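Local coordinates for molybdopterin-guanine dinucleotide biosynthesis protein A (MobA) (Archaeoglobus fulgidus, PDB 3NGW) that probably transfers a GMP unit from GTP to molybdopterin, the step that builds the guanine dinucleotide form of the molybdenum cofactor, at residues V88-I91 and D92-F95; L101-L104 and Y105-E109; A134-E137 and L138-A141. All coordinates share one frame; numbering follows the deposited sequence.

Contact 1: residues V88-I91 and D92-F95; sequences VAAI and DMPF
Ala90 and Met93 are the ends of a type I beta turn that closes strand 86-90, its bond running from Met93 N to Ala90 O at 3.1 Å with the donor 54° out of the carbonyl plane. A water donates to the same Ala90 O from 2.8 Å and also to Met93 O, so two donors grip this oxygen. The methyl of Ala90 faces the loop: its CB lies 3.7 Å from Asp92 OD1 and 3.9 Å from CE of Met93, a selenomethionine whose chain bends about the CG-SE bond to bring CE back. Asp92 keeps CG beside its backbone N (chi1 -54°), which turns the carboxylate back along the chain and leaves OD1 3.6 Å from Ile91 CG2. The rest of Ile91 heads the other way, onto Leu28 and Val32 of helix 28-36. With apolar carbon against OD1 within the turn, the main polar partner of Asp92 is Lys18 NZ, in a salt bridge to OD2. The side chain of Asp92 lies about 8 Å from that of Asp184, known to bind calcium in this protein; the turn thus sets a lysine-paired acid at the strand end, consistent with the metal-binding aspartate of GT-A nucleotidyltransferases, although Asp92 binds no metal here.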
ATOM      1  N   VAL A  88       0.638  -2.285  -4.808  1.00 33.87           N
ATOM      2  CA  VAL A  88       0.861  -1.871  -3.429  1.00 29.83           C
ATOM      3  C   VAL A  88      -0.399  -1.238  -2.867  1.00 32.46           C
ATOM      4  O   VAL A  88      -1.136  -0.556  -3.570  1.00 37.82           O
ATOM      5  CB  VAL A  88       2.033  -0.863  -3.331  1.00 37.27           C
ATOM      6  CG1 VAL A  88       2.208  -0.389  -1.893  1.00 36.05           C
ATOM      7  CG2 VAL A  88       3.317  -1.516  -3.827  1.00 28.59           C
ATOM      8  N   ALA A  89      -0.650  -1.492  -1.596  1.00 36.61           N
ATOM      9  CA  ALA A  89      -1.807  -0.938  -0.932  1.00 42.06           C
ATOM     10  C   ALA A  89      -1.367  -0.662   0.494  1.00 46.12           C
ATOM     11  O   ALA A  89      -0.796  -1.528   1.156  1.00 50.44           O
ATOM     12  CB  ALA A  89      -2.949  -1.924  -0.955  1.00 30.89           C
ATOM     13  N   ALA A  90      -1.603   0.553   0.964  1.00 44.71           N
ATOM     14  CA  ALA A  90      -1.222   0.890   2.319  1.00 39.94           C
ATOM     15  C   ALA A  90      -2.363   0.536   3.260  1.00 40.99           C
ATOM     16  O   ALA A  90      -3.535   0.574   2.879  1.00 44.03           O
ATOM     17  CB  ALA A  90      -0.892   2.358   2.408  1.00 31.44           C
ATOM     18  N   ILE A  91      -2.007   0.171   4.484  1.00 31.28           N
ATOM     19  CA  ILE A  91      -2.981  -0.174   5.499  1.00 34.51           C
ATOM     20  C   ILE A  91      -3.834   1.051   5.810  1.00 38.09           C
ATOM     21  O   ILE A  91      -4.940   0.921   6.322  1.00 42.44           O
ATOM     22  CB  ILE A  91      -2.279  -0.625   6.790  1.00 31.86           C
ATOM     23  CG1 ILE A  91      -3.297  -1.204   7.765  1.00 34.64           C
ATOM     24  CG2 ILE A  91      -1.572   0.560   7.432  1.00 33.20           C
ATOM     25  CD1 ILE A  91      -2.669  -1.925   8.949  1.00 27.90           C
ATOM     26  N   ASP A  92      -3.307   2.234   5.496  1.00 40.83           N
ATOM     27  CA  ASP A  92      -4.004   3.491   5.741  1.00 43.57           C
ATOM     28  C   ASP A  92      -5.312   3.576   4.964  1.00 43.19           C
ATOM     29  O   ASP A  92      -6.176   4.393   5.280  1.00 49.93           O
ATOM     30  CB  ASP A  92      -3.120   4.683   5.362  1.00 47.20           C
ATOM     31  CG  ASP A  92      -1.762   4.651   6.043  1.00 55.68           C
ATOM     32  OD1 ASP A  92      -0.989   3.693   5.808  1.00 55.90           O
ATOM     33  OD2 ASP A  92      -1.458   5.589   6.811  1.00 61.00           O
HETATM   34  N   MSE A  93      -5.450   2.744   3.939  1.00 38.19           N
HETATM   35  CA  MSE A  93      -6.661   2.708   3.124  1.00 40.39           C
HETATM   36  C   MSE A  93      -7.350   1.360   3.375  1.00 36.83           C
HETATM   37  O   MSE A  93      -7.085   0.381   2.678  1.00 39.90           O
HETATM   38  CB  MSE A  93      -6.287   2.865   1.644  1.00 33.01           C
HETATM   39  CG  MSE A  93      -5.797   4.261   1.281  1.00 38.88           C
HETATM   40 SE   MSE A  93      -5.023   4.440  -0.493  1.00 55.12          SE
HETATM   41  CE  MSE A  93      -3.142   4.381  -0.016  1.00 44.57           C
ATOM     42  N   PRO A  94      -8.237   1.293   4.379  1.00 31.00           N
ATOM     43  CA  PRO A  94      -8.948   0.057   4.720  1.00 37.51           C
ATOM     44  C   PRO A  94     -10.156  -0.290   3.857  1.00 42.26           C
ATOM     45  O   PRO A  94     -10.686  -1.393   3.964  1.00 38.79           O
ATOM     46  CB  PRO A  94      -9.359   0.302   6.158  1.00 31.17           C
ATOM     47  CG  PRO A  94      -9.757   1.734   6.097  1.00 31.37           C
ATOM     48  CD  PRO A  94      -8.587   2.356   5.336  1.00 32.75           C
ATOM     49  N   PHE A  95     -10.593   0.641   3.012  1.00 38.92           N
ATOM     50  CA  PHE A  95     -11.758   0.401   2.168  1.00 34.04           C
ATOM     51  C   PHE A  95     -11.430   0.093   0.721  1.00 42.58           C
ATOM     52  O   PHE A  95     -12.315   0.134  -0.130  1.00 42.13           O
ATOM     53  CB  PHE A  95     -12.694   1.605   2.218  1.00 42.14           C
ATOM     54  CG  PHE A  95     -13.104   1.982   3.602  1.00 43.24           C
ATOM     55  CD1 PHE A  95     -13.665   1.033   4.452  1.00 41.94           C
ATOM     56  CD2 PHE A  95     -12.910   3.276   4.069  1.00 44.37           C
ATOM     57  CE1 PHE A  95     -14.036   1.367   5.749  1.00 45.54           C
ATOM     58  CE2 PHE A  95     -13.277   3.624   5.360  1.00 50.45           C
ATOM     59  CZ  PHE A  95     -13.839   2.665   6.206  1.00 54.43           C
TER
HETATM   60  O   HOH W   1      -5.324  -1.280   1.888  1.00 28.66           O

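Contact 2: residues L101-L104 and Y105-E109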
ATOM      1  N   LEU A 101      -7.861  -3.001  -7.443  1.00 39.25           N
ATOM      2  CA  LEU A 101      -6.506  -3.549  -7.465  1.00 41.18           C
ATOM      3  C   LEU A 101      -6.300  -4.482  -8.643  1.00 42.51           C
ATOM      4  O   LEU A 101      -5.307  -4.378  -9.366  1.00 42.73           O
ATOM      5  CB  LEU A 101      -6.206  -4.291  -6.157  1.00 40.87           C
ATOM      6  CG  LEU A 101      -5.774  -3.407  -4.978  1.00 41.89           C
ATOM      7  CD1 LEU A 101      -5.708  -4.228  -3.707  1.00 42.07           C
ATOM      8  CD2 LEU A 101      -4.415  -2.789  -5.282  1.00 46.66           C
ATOM      9  N   GLU A 102      -7.241  -5.398  -8.829  1.00 44.63           N
ATOM     10  CA  GLU A 102      -7.163  -6.353  -9.922  1.00 41.60           C
ATOM     11  C   GLU A 102      -6.968  -5.590 -11.238  1.00 31.33           C
ATOM     12  O   GLU A 102      -6.119  -5.939 -12.058  1.00 38.88           O
ATOM     13  CB  GLU A 102      -8.444  -7.193  -9.968  1.00 39.06           C
ATOM     14  CG  GLU A 102      -8.209  -8.641 -10.358  1.00 60.40           C
ATOM     15  CD  GLU A 102      -8.367  -9.609  -9.193  1.00 65.79           C
ATOM     16  OE1 GLU A 102      -7.638 -10.630  -9.168  1.00 66.32           O
ATOM     17  OE2 GLU A 102      -9.229  -9.362  -8.315  1.00 66.22           O
ATOM     18  N   HIS A 103      -7.746  -4.532 -11.430  1.00 36.19           N
ATOM     19  CA  HIS A 103      -7.634  -3.735 -12.643  1.00 34.48           C
ATOM     20  C   HIS A 103      -6.235  -3.127 -12.772  1.00 44.48           C
ATOM     21  O   HIS A 103      -5.582  -3.270 -13.805  1.00 42.38           O
ATOM     22  CB  HIS A 103      -8.687  -2.628 -12.643  1.00 38.91           C
ATOM     23  CG  HIS A 103      -8.692  -1.798 -13.889  1.00 51.33           C
ATOM     24  ND1 HIS A 103      -8.967  -2.323 -15.135  1.00 56.22           N
ATOM     25  CD2 HIS A 103      -8.446  -0.481 -14.083  1.00 50.29           C
ATOM     26  CE1 HIS A 103      -8.887  -1.367 -16.041  1.00 54.56           C
ATOM     27  NE2 HIS A 103      -8.572  -0.238 -15.429  1.00 55.76           N
ATOM     28  N   LEU A 104      -5.774  -2.456 -11.714  1.00 44.90           N
ATOM     29  CA  LEU A 104      -4.456  -1.830 -11.721  1.00 41.43           C
ATOM     30  C   LEU A 104      -3.339  -2.798 -12.099  1.00 43.05           C
ATOM     31  O   LEU A 104      -2.466  -2.458 -12.899  1.00 44.88           O
ATOM     32  CB  LEU A 104      -4.162  -1.201 -10.351  1.00 37.84           C
ATOM     33  CG  LEU A 104      -5.004   0.032  -9.998  1.00 47.04           C
ATOM     34  CD1 LEU A 104      -4.640   0.553  -8.615  1.00 34.64           C
ATOM     35  CD2 LEU A 104      -4.772   1.116 -11.057  1.00 37.19           C
ATOM     36  N   TYR A 105      -3.372  -4.002 -11.531  1.00 40.92           N
ATOM     37  CA  TYR A 105      -2.356  -5.017 -11.803  1.00 40.87           C
ATOM     38  C   TYR A 105      -2.361  -5.445 -13.261  1.00 46.93           C
ATOM     39  O   TYR A 105      -1.324  -5.448 -13.931  1.00 43.65           O
ATOM     40  CB  TYR A 105      -2.585  -6.253 -10.940  1.00 40.65           C
ATOM     41  CG  TYR A 105      -1.415  -7.201 -10.943  1.00 43.92           C
ATOM     42  CD1 TYR A 105      -0.231  -6.866 -10.298  1.00 40.73           C
ATOM     43  CD2 TYR A 105      -1.486  -8.432 -11.596  1.00 49.75           C
ATOM     44  CE1 TYR A 105       0.859  -7.729 -10.300  1.00 48.23           C
ATOM     45  CE2 TYR A 105      -0.398  -9.311 -11.607  1.00 44.59           C
ATOM     46  CZ  TYR A 105       0.773  -8.951 -10.954  1.00 52.85           C
ATOM     47  OH  TYR A 105       1.864  -9.796 -10.947  1.00 45.07           O
ATOM     48  N   LYS A 106      -3.539  -5.817 -13.745  1.00 46.79           N
ATOM     49  CA  LYS A 106      -3.701  -6.260 -15.125  1.00 47.02           C
ATOM     50  C   LYS A 106      -3.236  -5.165 -16.078  1.00 48.49           C
ATOM     51  O   LYS A 106      -2.405  -5.405 -16.952  1.00 51.50           O
ATOM     52  CB  LYS A 106      -5.172  -6.600 -15.389  1.00 46.79           C
ATOM     53  CG  LYS A 106      -5.428  -7.274 -16.722  1.00 56.74           C
ATOM     54  CD  LYS A 106      -6.923  -7.421 -16.987  1.00 69.54           C
ATOM     55  CE  LYS A 106      -7.584  -6.059 -17.228  1.00 78.32           C
ATOM     56  NZ  LYS A 106      -9.033  -6.179 -17.579  1.00 84.10           N
ATOM     57  N   GLU A 107      -3.773  -3.962 -15.897  1.00 46.65           N
ATOM     58  CA  GLU A 107      -3.413  -2.835 -16.744  1.00 45.87           C
ATOM     59  C   GLU A 107      -1.936  -2.513 -16.624  1.00 50.28           C
ATOM     60  O   GLU A 107      -1.285  -2.160 -17.607  1.00 52.09           O
ATOM     61  CB  GLU A 107      -4.234  -1.599 -16.377  1.00 54.41           C
ATOM     62  CG  GLU A 107      -5.645  -1.603 -16.944  1.00 64.16           C
ATOM     63  CD  GLU A 107      -5.657  -1.680 -18.464  1.00 62.08           C
ATOM     64  OE1 GLU A 107      -5.114  -0.766 -19.116  1.00 48.60           O
ATOM     65  OE2 GLU A 107      -6.211  -2.662 -19.000  1.00 75.32           O
ATOM     66  N   GLY A 108      -1.409  -2.639 -15.413  1.00 49.62           N
ATOM     67  CA  GLY A 108      -0.008  -2.352 -15.197  1.00 42.84           C
ATOM     68  C   GLY A 108       0.872  -3.328 -15.948  1.00 46.29           C
ATOM     69  O   GLY A 108       1.802  -2.920 -16.645  1.00 43.93           O
ATOM     70  N   GLU A 109       0.575  -4.617 -15.802  1.00 40.07           N
ATOM     71  CA  GLU A 109       1.345  -5.672 -16.459  1.00 47.70           C
ATOM     72  C   GLU A 109       1.321  -5.543 -17.979  1.00 55.71           C
ATOM     73  O   GLU A 109       2.364  -5.590 -18.624  1.00 65.30           O
ATOM     74  CB  GLU A 109       0.814  -7.057 -16.065  1.00 39.53           C
ATOM     75  CG  GLU A 109       1.128  -7.489 -14.639  1.00 40.35           C
ATOM     76  CD  GLU A 109       2.488  -8.174 -14.491  1.00 56.08           C
ATOM     77  OE1 GLU A 109       2.629  -9.342 -14.918  1.00 53.85           O
ATOM     78  OE2 GLU A 109       3.424  -7.549 -13.947  1.00 53.37           O
TER
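His103 and Glu107 meet one helical turn apart, in a CH-pi contact: Glu107 CG sits 3.7 Å from the centroid of the imidazole, 26° off the ring normal. The approach is displaced toward the rim, and CG comes within 3.4 Å of His103 CE1. Beyond it the carboxylate and ring planes are 20° apart. A bend at chi2 (-59°) keeps the Glu107 chain close to the ring instead of running straight out, and its OE2 goes on to a salt bridge with Lys110. Lys106 CE comes obliquely to the ring, 4.5 Å from His103 ND1. Underneath, the backbone sets the spacing: Glu107 N bonds to His103 O at 2.9 Å, almost straight, and Gly108 N reaches Leu104 O at 2.7 Å. NE2 of the imidazole hydrogen-bonds to Tyr161 OH, and the rings of Tyr161 and Phe169 meet it at a slant. Replacing His103 by an alanine would probably leave Tyr161 OH without this partner and the methylene of Glu107 without the ring face beneath it. On the sheet side of helix 98-111, Leu104 packs on Leu116 and Pro118 of strand 115-119, while Leu101 and Tyr105 rest on Val87 of strand 86-90.

Contact 3: residues A134-E137 and L138-A141. With CA (calcium ion), chain B.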
ATOM      1  N   ALA A 134      11.338  -1.339 -11.635  1.00 30.05           N
ATOM      2  CA  ALA A 134      11.331  -0.082 -10.899  1.00 27.90           C
ATOM      3  C   ALA A 134      12.133  -0.158  -9.598  1.00 33.52           C
ATOM      4  O   ALA A 134      12.419   0.863  -8.985  1.00 35.62           O
ATOM      5  CB  ALA A 134       9.898   0.308 -10.590  1.00 34.71           C
ATOM      6  N   ALA A 135      12.500  -1.366  -9.184  1.00 28.83           N
ATOM      7  CA  ALA A 135      13.235  -1.563  -7.935  1.00 32.78           C
ATOM      8  C   ALA A 135      14.593  -0.866  -7.789  1.00 35.86           C
ATOM      9  O   ALA A 135      14.922  -0.388  -6.705  1.00 36.66           O
ATOM     10  CB  ALA A 135      13.399  -3.053  -7.661  1.00 35.85           C
ATOM     11  N   ASP A 136      15.384  -0.813  -8.856  1.00 34.35           N
ATOM     12  CA  ASP A 136      16.692  -0.180  -8.770  1.00 33.21           C
ATOM     13  C   ASP A 136      16.620   1.295  -8.431  1.00 31.02           C
ATOM     14  O   ASP A 136      17.350   1.772  -7.569  1.00 32.55           O
ATOM     15  CB  ASP A 136      17.471  -0.350 -10.077  1.00 44.49           C
ATOM     16  CG  ASP A 136      17.860  -1.785 -10.340  1.00 51.03           C
ATOM     17  OD1 ASP A 136      18.256  -2.478  -9.378  1.00 43.91           O
ATOM     18  OD2 ASP A 136      17.778  -2.221 -11.511  1.00 58.00           O
ATOM     19  N   GLU A 137      15.750   2.021  -9.121  1.00 32.55           N
ATOM     20  CA  GLU A 137      15.609   3.446  -8.873  1.00 36.71           C
ATOM     21  C   GLU A 137      15.096   3.704  -7.452  1.00 42.58           C
ATOM     22  O   GLU A 137      15.490   4.682  -6.806  1.00 46.29           O
ATOM     23  CB  GLU A 137      14.674   4.075  -9.908  1.00 39.80           C
ATOM     24  CG  GLU A 137      15.164   5.420 -10.412  1.00 52.37           C
ATOM     25  CD  GLU A 137      16.627   5.387 -10.835  1.00 54.01           C
ATOM     26  OE1 GLU A 137      16.980   4.581 -11.732  1.00 57.25           O
ATOM     27  OE2 GLU A 137      17.422   6.164 -10.262  1.00 54.45           O
ATOM     28  N   LEU A 138      14.227   2.823  -6.962  1.00 34.32           N
ATOM     29  CA  LEU A 138      13.691   2.957  -5.612  1.00 34.93           C
ATOM     30  C   LEU A 138      14.786   2.686  -4.593  1.00 33.32           C
ATOM     31  O   LEU A 138      14.877   3.365  -3.574  1.00 42.39           O
ATOM     32  CB  LEU A 138      12.527   1.983  -5.385  1.00 26.15           C
ATOM     33  CG  LEU A 138      11.244   2.240  -6.184  1.00 32.25           C
ATOM     34  CD1 LEU A 138      10.161   1.244  -5.771  1.00 28.59           C
ATOM     35  CD2 LEU A 138      10.764   3.659  -5.925  1.00 24.70           C
ATOM     36  N   GLU A 139      15.621   1.694  -4.873  1.00 38.31           N
ATOM     37  CA  GLU A 139      16.702   1.344  -3.964  1.00 37.10           C
ATOM     38  C   GLU A 139      17.767   2.428  -3.913  1.00 41.29           C
ATOM     39  O   GLU A 139      18.333   2.688  -2.855  1.00 42.56           O
ATOM     40  CB  GLU A 139      17.335   0.027  -4.378  1.00 32.90           C
ATOM     41  CG  GLU A 139      18.504  -0.368  -3.517  1.00 31.05           C
ATOM     42  CD  GLU A 139      18.975  -1.761  -3.831  1.00 42.26           C
ATOM     43  OE1 GLU A 139      19.025  -2.116  -5.028  1.00 40.77           O
ATOM     44  OE2 GLU A 139      19.307  -2.506  -2.885  1.00 54.18           O
ATOM     45  N   ARG A 140      18.046   3.050  -5.055  1.00 43.54           N
ATOM     46  CA  ARG A 140      19.041   4.113  -5.089  1.00 49.93           C
ATOM     47  C   ARG A 140      18.553   5.242  -4.190  1.00 49.42           C
ATOM     48  O   ARG A 140      19.329   5.822  -3.428  1.00 47.59           O
ATOM     49  CB  ARG A 140      19.246   4.634  -6.513  1.00 44.17           C
ATOM     50  CG  ARG A 140      19.935   3.644  -7.426  1.00 53.31           C
ATOM     51  CD  ARG A 140      20.364   4.288  -8.735  1.00 53.51           C
ATOM     52  NE  ARG A 140      20.797   3.271  -9.696  1.00 59.84           N
ATOM     53  CZ  ARG A 140      19.981   2.631 -10.531  1.00 56.35           C
ATOM     54  NH1 ARG A 140      18.684   2.908 -10.539  1.00 53.87           N
ATOM     55  NH2 ARG A 140      20.458   1.694 -11.341  1.00 60.03           N
ATOM     56  N   ALA A 141      17.256   5.528  -4.264  1.00 42.53           N
ATOM     57  CA  ALA A 141      16.656   6.585  -3.453  1.00 42.80           C
ATOM     58  C   ALA A 141      16.807   6.296  -1.961  1.00 36.25           C
ATOM     59  O   ALA A 141      17.088   7.196  -1.165  1.00 37.44           O
ATOM     60  CB  ALA A 141      15.183   6.738  -3.811  1.00 40.80           C
TER
HETATM   61 CA    CA B 209      19.259  -4.582 -11.145  1.00 57.43          CA
HETATM   62  O   HOH W   2      16.619  -5.235 -10.232  1.00 34.92           O
HETATM   63  O   HOH W   3      21.400  -3.590  -9.681  1.00 60.78           O
HETATM   64  O   HOH W   4      18.946  -5.603  -8.786  1.00 40.64           O
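Glu137 and Arg140 are brought together by unlike torsions: the glutamate has an uncommon chi1 of -138° and folds at chi2, whereas the arginine runs extended from CG to NE and turns its guanidinium only at the end (chi4 87°). The result is a salt bridge three residues apart, Glu137 OE1 to Arg140 NH1 at 2.7 Å. The carboxylate and guanidinium planes are 20° apart, but OE1 comes to the guanidinium obliquely, and the pairing is one-pronged, since Glu137 OE2 stays 3.5 Å from NH1. The guanidinium also lies against the stem of Asp136, whose CB is 3.5 Å from Arg140 NH1. Backbone bonds carry the turn below, among them Arg140 N to Asp136 O.

The head of Asp136 is turned to a calcium ion, bound by OD2 at 2.8 Å, a long distance for calcium, with OD1 almost as near at 2.9 Å; three waters complete the ligands seen. One of these waters also donates to OD1, and the other two do so weakly. Asp136 OD1 and Glu139 OE1 stand 4.4 Å apart, like charges that Arg81 of helix 72-83 bridges by pairing with both. On the same helix 72-83, Leu80 meets Ala135 and Ile76 meets Leu138, and Leu138 and Ala141 press on Pro152; helix 135-143 thus packs on helices 72-83 and 150-154.

Contact 1 is the core member, near the centre of the chain, whereas contacts 2 and 3 are only partly buried, their centres about 14 and 17 Å from that of the chain. Contacts 1 and 2 share a path: strand 86-90 ends in the turn of contact 1 and leads to helix 98-111, whose inner face returns to the same strand. Contact 3 belongs to another helix, 135-143, about 22 Å from contact 1 between centres. The chemistry follows place: a turn bond, a bridging water, small apolar contacts and an aspartate paired with a lysine in the interior; a methylene over an aromatic face at the half-buried helix; a salt bridge and a hydrated calcium ion on the partly exposed side of helix 135-143.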